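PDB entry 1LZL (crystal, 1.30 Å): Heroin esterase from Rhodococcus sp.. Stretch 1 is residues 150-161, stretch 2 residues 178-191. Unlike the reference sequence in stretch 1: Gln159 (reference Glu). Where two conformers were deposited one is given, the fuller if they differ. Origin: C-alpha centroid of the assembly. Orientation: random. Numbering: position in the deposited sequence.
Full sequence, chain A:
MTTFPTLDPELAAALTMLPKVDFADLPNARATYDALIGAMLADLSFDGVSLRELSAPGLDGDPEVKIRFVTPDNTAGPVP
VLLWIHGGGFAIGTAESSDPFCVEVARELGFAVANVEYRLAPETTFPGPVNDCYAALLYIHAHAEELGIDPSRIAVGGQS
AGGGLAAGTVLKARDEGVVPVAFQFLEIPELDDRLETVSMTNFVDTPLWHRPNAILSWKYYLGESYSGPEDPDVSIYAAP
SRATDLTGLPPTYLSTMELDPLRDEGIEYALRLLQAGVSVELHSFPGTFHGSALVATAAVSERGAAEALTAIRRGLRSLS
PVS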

# COMPACT_ATOMS: atom_id res chain seq x y z
N ASP A 150 -17.56 -12.34 -0.87
CA ASP A 150 -17.33 -13.43 -1.82
C ASP A 150 -15.87 -13.87 -1.74
O ASP A 150 -14.96 -13.15 -2.17
N PRO A 151 -15.57 -15.04 -1.20
CA PRO A 151 -14.18 -15.41 -0.92
C PRO A 151 -13.37 -15.64 -2.19
O PRO A 151 -12.14 -15.67 -2.19
N SER A 152 -14.08 -15.81 -3.31
CA SER A 152 -13.43 -15.98 -4.60
C SER A 152 -13.06 -14.62 -5.18
O SER A 152 -12.43 -14.57 -6.26
N ARG A 153 -13.38 -13.50 -4.54
CA ARG A 153 -13.05 -12.19 -5.13
C ARG A 153 -12.48 -11.28 -4.04
O ARG A 153 -13.07 -10.26 -3.71
N ILE A 154 -11.32 -11.73 -3.53
CA ILE A 154 -10.55 -10.94 -2.57
C ILE A 154 -9.39 -10.28 -3.33
O ILE A 154 -8.62 -10.98 -3.99
N ALA A 155 -9.30 -8.97 -3.20
CA ALA A 155 -8.13 -8.23 -3.68
C ALA A 155 -7.22 -7.89 -2.49
O ALA A 155 -7.76 -7.64 -1.41
N VAL A 156 -5.92 -7.82 -2.66
CA VAL A 156 -5.00 -7.34 -1.62
C VAL A 156 -4.29 -6.14 -2.23
O VAL A 156 -3.78 -6.27 -3.37
N GLY A 157 -4.24 -5.02 -1.53
CA GLY A 157 -3.60 -3.84 -2.10
C GLY A 157 -3.06 -2.92 -1.05
O GLY A 157 -3.40 -3.02 0.14
N GLY A 158 -2.21 -1.97 -1.44
CA GLY A 158 -1.76 -0.97 -0.48
C GLY A 158 -0.94 0.09 -1.20
O GLY A 158 -0.66 -0.05 -2.39
N GLN A 159 -0.57 1.13 -0.45
CA GLN A 159 0.21 2.22 -1.00
C GLN A 159 1.57 2.30 -0.31
O GLN A 159 1.60 2.17 0.93
N SER A 160 2.63 2.58 -1.07
CA SER A 160 3.99 2.82 -0.54
C SER A 160 4.42 1.66 0.35
O SER A 160 4.37 0.51 -0.17
N ALA A 161 4.79 1.82 1.62
CA ALA A 161 5.09 0.64 2.44
C ALA A 161 3.93 -0.34 2.48
O ALA A 161 4.16 -1.55 2.56
N VAL A 178 -3.55 -21.38 1.32
CA VAL A 178 -4.81 -21.37 2.06
C VAL A 178 -5.81 -20.41 1.46
O VAL A 178 -6.97 -20.70 1.19
N VAL A 179 -5.38 -19.17 1.22
CA VAL A 179 -6.31 -18.12 0.77
C VAL A 179 -6.06 -17.78 -0.69
O VAL A 179 -4.91 -17.37 -0.98
N PRO A 180 -7.04 -17.90 -1.56
CA PRO A 180 -6.87 -17.50 -2.97
C PRO A 180 -7.03 -15.97 -3.04
O PRO A 180 -7.96 -15.39 -2.48
N VAL A 181 -6.10 -15.30 -3.72
CA VAL A 181 -6.18 -13.85 -3.95
C VAL A 181 -6.50 -13.60 -5.44
O VAL A 181 -5.76 -14.13 -6.30
N ALA A 182 -7.60 -12.89 -5.70
CA ALA A 182 -8.08 -12.68 -7.07
C ALA A 182 -7.34 -11.55 -7.80
O ALA A 182 -7.27 -11.55 -9.03
N PHE A 183 -6.83 -10.58 -7.04
CA PHE A 183 -6.27 -9.35 -7.63
C PHE A 183 -5.31 -8.69 -6.65
O PHE A 183 -5.56 -8.76 -5.43
N GLN A 184 -4.25 -8.10 -7.20
CA GLN A 184 -3.22 -7.42 -6.41
C GLN A 184 -3.08 -5.98 -6.85
O GLN A 184 -2.85 -5.76 -8.03
N PHE A 185 -3.17 -5.01 -5.93
CA PHE A 185 -3.16 -3.60 -6.31
C PHE A 185 -2.02 -2.90 -5.56
O PHE A 185 -2.12 -2.77 -4.31
N LEU A 186 -1.01 -2.48 -6.29
CA LEU A 186 0.20 -1.94 -5.69
C LEU A 186 0.41 -0.49 -6.10
O LEU A 186 0.76 -0.24 -7.28
N GLU A 187 0.21 0.45 -5.19
CA GLU A 187 0.38 1.85 -5.57
C GLU A 187 1.69 2.37 -5.02
O GLU A 187 1.87 2.28 -3.78
N ILE A 188 2.53 2.92 -5.87
CA ILE A 188 3.87 3.43 -5.49
C ILE A 188 4.53 2.52 -4.44
O ILE A 188 4.98 2.93 -3.39
N PRO A 189 4.60 1.19 -4.72
CA PRO A 189 5.02 0.28 -3.65
C PRO A 189 6.48 0.39 -3.25
O PRO A 189 7.34 0.67 -4.11
N GLU A 190 6.81 0.11 -1.98
CA GLU A 190 8.14 0.05 -1.39
C GLU A 190 8.50 -1.42 -1.28
O GLU A 190 7.98 -2.13 -0.40
N LEU A 191 9.39 -1.89 -2.19
CA LEU A 191 9.55 -3.33 -2.43
C LEU A 191 10.96 -3.88 -2.20
O LEU A 191 11.14 -5.07 -2.01

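The strand of stretch 1 that ends at Gln159 and the strand 183-187 run parallel, with an 8° angle between their axes. In the bridged region, extended backbones send successive side chains to alternate faces: Ala155 and Gln159 to one, Val156 to the other. At the start of stretch 1, Asp150 (chi1 t) stays out of reach of stretch 2 and organises its own turn: OD1 accepts from Ser152 OG at 2.8 Å, and OD2 forms a salt bridge with Arg153 NE at 2.9 Å. Pro151 is linked to stretch 2 through water 1, which donates to Pro151 O and Pro180 O, each at 2.7 Å, and accepts from Ile154 N at 3.0 Å. The CA-to-CB bond of Arg153 (chi1 m) points away from stretch 2, and its closest contact there is from its CA to Ala182 CB, 4.0 Å. Ile154, rotamer mt, points sideways and brings CD1 to 4.2 Å from Val179 CG1.

Ala155 and Phe183 share a face. Their CB atoms lie 4.0 Å apart, but the Phe183 side chain (chi1 t) then leads away, leaving Ala155 CB at the edge of its ring. On the other face, Val156 (t) sets CG2 3.9 Å from CG1 of Val181, also t. Gly157 and Gly158 have no side chains; there the strands are joined by backbone, including Glu187 N to Gly158 O at 3.0 Å and 173°.

Gln159, which differs from the reference sequence, and Glu187 are both tt and lie on the same face. Gln159 OE1 comes within 3.9 Å of Glu187 CD and 3.7 Å of Ile188 CD1. Waters 2 and 3 bridge the pair, donating to Glu187 OE2 at 2.9 and 2.7 Å, respectively, and weakly to Gln159 OE1, both at 3.4 Å. Ser160 (t) points away overall, yet its CB lies 4.4 Å from Ile188 CG1. Finally, Glu190 (tt) points toward stretch 1, placing OE1 3.4 Å from Ala161 CB.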

# COMPACT_ATOMS: atom_id res chain seq x y z
CB ASP A 150 -17.69 -12.99 -3.24
CG ASP A 150 -17.46 -14.07 -4.27
OD1 ASP A 150 -16.90 -15.15 -3.99
OD2 ASP A 150 -17.90 -13.83 -5.44
CB PRO A 151 -14.32 -16.71 -0.10
CG PRO A 151 -15.67 -17.26 -0.57
CD PRO A 151 -16.56 -16.08 -0.82
CB SER A 152 -14.32 -16.74 -5.58
OG SER A 152 -15.29 -15.88 -6.17
CB ARG A 153 -14.31 -11.60 -5.78
CG ARG A 153 -14.61 -12.39 -7.07
CD ARG A 153 -15.68 -11.73 -7.91
NE ARG A 153 -16.97 -11.77 -7.22
CZ ARG A 153 -17.94 -10.93 -7.54
NH1 ARG A 153 -17.73 -10.02 -8.50
NH2 ARG A 153 -19.11 -10.97 -6.90
CB ILE A 154 -9.99 -11.81 -1.44
CG1 ILE A 154 -11.13 -12.55 -0.70
CG2 ILE A 154 -9.10 -11.00 -0.49
CD1 ILE A 154 -10.60 -13.65 0.20
CB ALA A 155 -8.48 -6.95 -4.44
CB VAL A 156 -4.02 -8.41 -1.17
CG1 VAL A 156 -3.05 -7.81 -0.13
CG2 VAL A 156 -4.78 -9.59 -0.55
CB GLN A 159 -0.55 3.57 -0.79
CG GLN A 159 0.14 4.79 -1.38
CD GLN A 159 -0.67 6.07 -1.32
OE1 GLN A 159 -0.60 6.93 -2.19
NE2 GLN A 159 -1.48 6.23 -0.28
CB SER A 160 4.01 4.15 0.21
OG SER A 160 5.32 4.46 0.65
CB ALA A 161 5.42 1.10 3.88
CB VAL A 178 -4.53 -21.08 3.55
CG1 VAL A 178 -5.85 -20.97 4.33
CG2 VAL A 178 -3.65 -22.17 4.13
CB VAL A 179 -6.11 -16.81 1.56
CG1 VAL A 179 -7.12 -15.74 1.07
CG2 VAL A 179 -6.23 -17.08 3.04
CB PRO A 180 -7.99 -18.22 -3.67
CG PRO A 180 -9.10 -18.18 -2.65
CD PRO A 180 -8.43 -18.43 -1.32
CB VAL A 181 -4.87 -13.17 -3.49
CG1 VAL A 181 -4.95 -11.69 -3.87
CG2 VAL A 181 -4.65 -13.34 -1.99
CB ALA A 182 -9.57 -12.37 -7.07
CB PHE A 183 -7.39 -8.39 -8.00
CG PHE A 183 -6.95 -7.19 -8.85
CD1 PHE A 183 -6.50 -7.38 -10.15
CD2 PHE A 183 -6.99 -5.91 -8.32
CE1 PHE A 183 -6.12 -6.31 -10.97
CE2 PHE A 183 -6.63 -4.84 -9.12
CZ PHE A 183 -6.18 -5.03 -10.42
CB GLN A 184 -1.91 -8.21 -6.58
CG GLN A 184 -0.74 -7.52 -5.90
CD GLN A 184 0.54 -8.33 -5.93
OE1 GLN A 184 1.22 -8.41 -4.91
NE2 GLN A 184 0.87 -8.89 -7.10
CB PHE A 185 -4.53 -2.98 -5.99
CG PHE A 185 -4.61 -1.52 -6.37
CD1 PHE A 185 -4.19 -0.48 -5.54
CD2 PHE A 185 -5.10 -1.18 -7.62
CE1 PHE A 185 -4.24 0.83 -5.95
CE2 PHE A 185 -5.17 0.14 -8.02
CZ PHE A 185 -4.74 1.16 -7.21
CB LEU A 186 1.41 -2.82 -6.10
CG LEU A 186 1.26 -4.31 -5.78
CD1 LEU A 186 2.51 -5.07 -6.20
CD2 LEU A 186 0.96 -4.56 -4.29
CB GLU A 187 -0.84 2.62 -5.02
CG GLU A 187 -0.91 4.09 -5.26
CD GLU A 187 -2.28 4.69 -4.89
OE1 GLU A 187 -3.02 4.11 -4.06
OE2 GLU A 187 -2.56 5.78 -5.48
CB ILE A 188 3.82 4.90 -5.07
CG1 ILE A 188 2.91 5.26 -3.86
CG2 ILE A 188 3.44 5.74 -6.27
CD1 ILE A 188 2.89 6.74 -3.46
CB PRO A 189 4.78 -1.12 -4.30
CG PRO A 189 4.92 -0.87 -5.78
CD PRO A 189 4.26 0.49 -5.99
CB GLU A 190 8.11 0.75 -0.04
CG GLU A 190 9.46 0.78 0.68
CD GLU A 190 9.41 1.53 1.99
OE1 GLU A 190 8.34 1.98 2.42
OE2 GLU A 190 10.51 1.64 2.58
CB LEU A 191 9.17 -3.66 -3.89
CG LEU A 191 7.71 -3.40 -4.29
CD1 LEU A 191 7.59 -3.40 -5.81
CD2 LEU A 191 6.79 -4.43 -3.65
O HOH W 1 -10.23 -14.53 -3.76
O HOH W 2 0.01 7.21 -5.53
O HOH W 3 -3.55 7.67 -3.75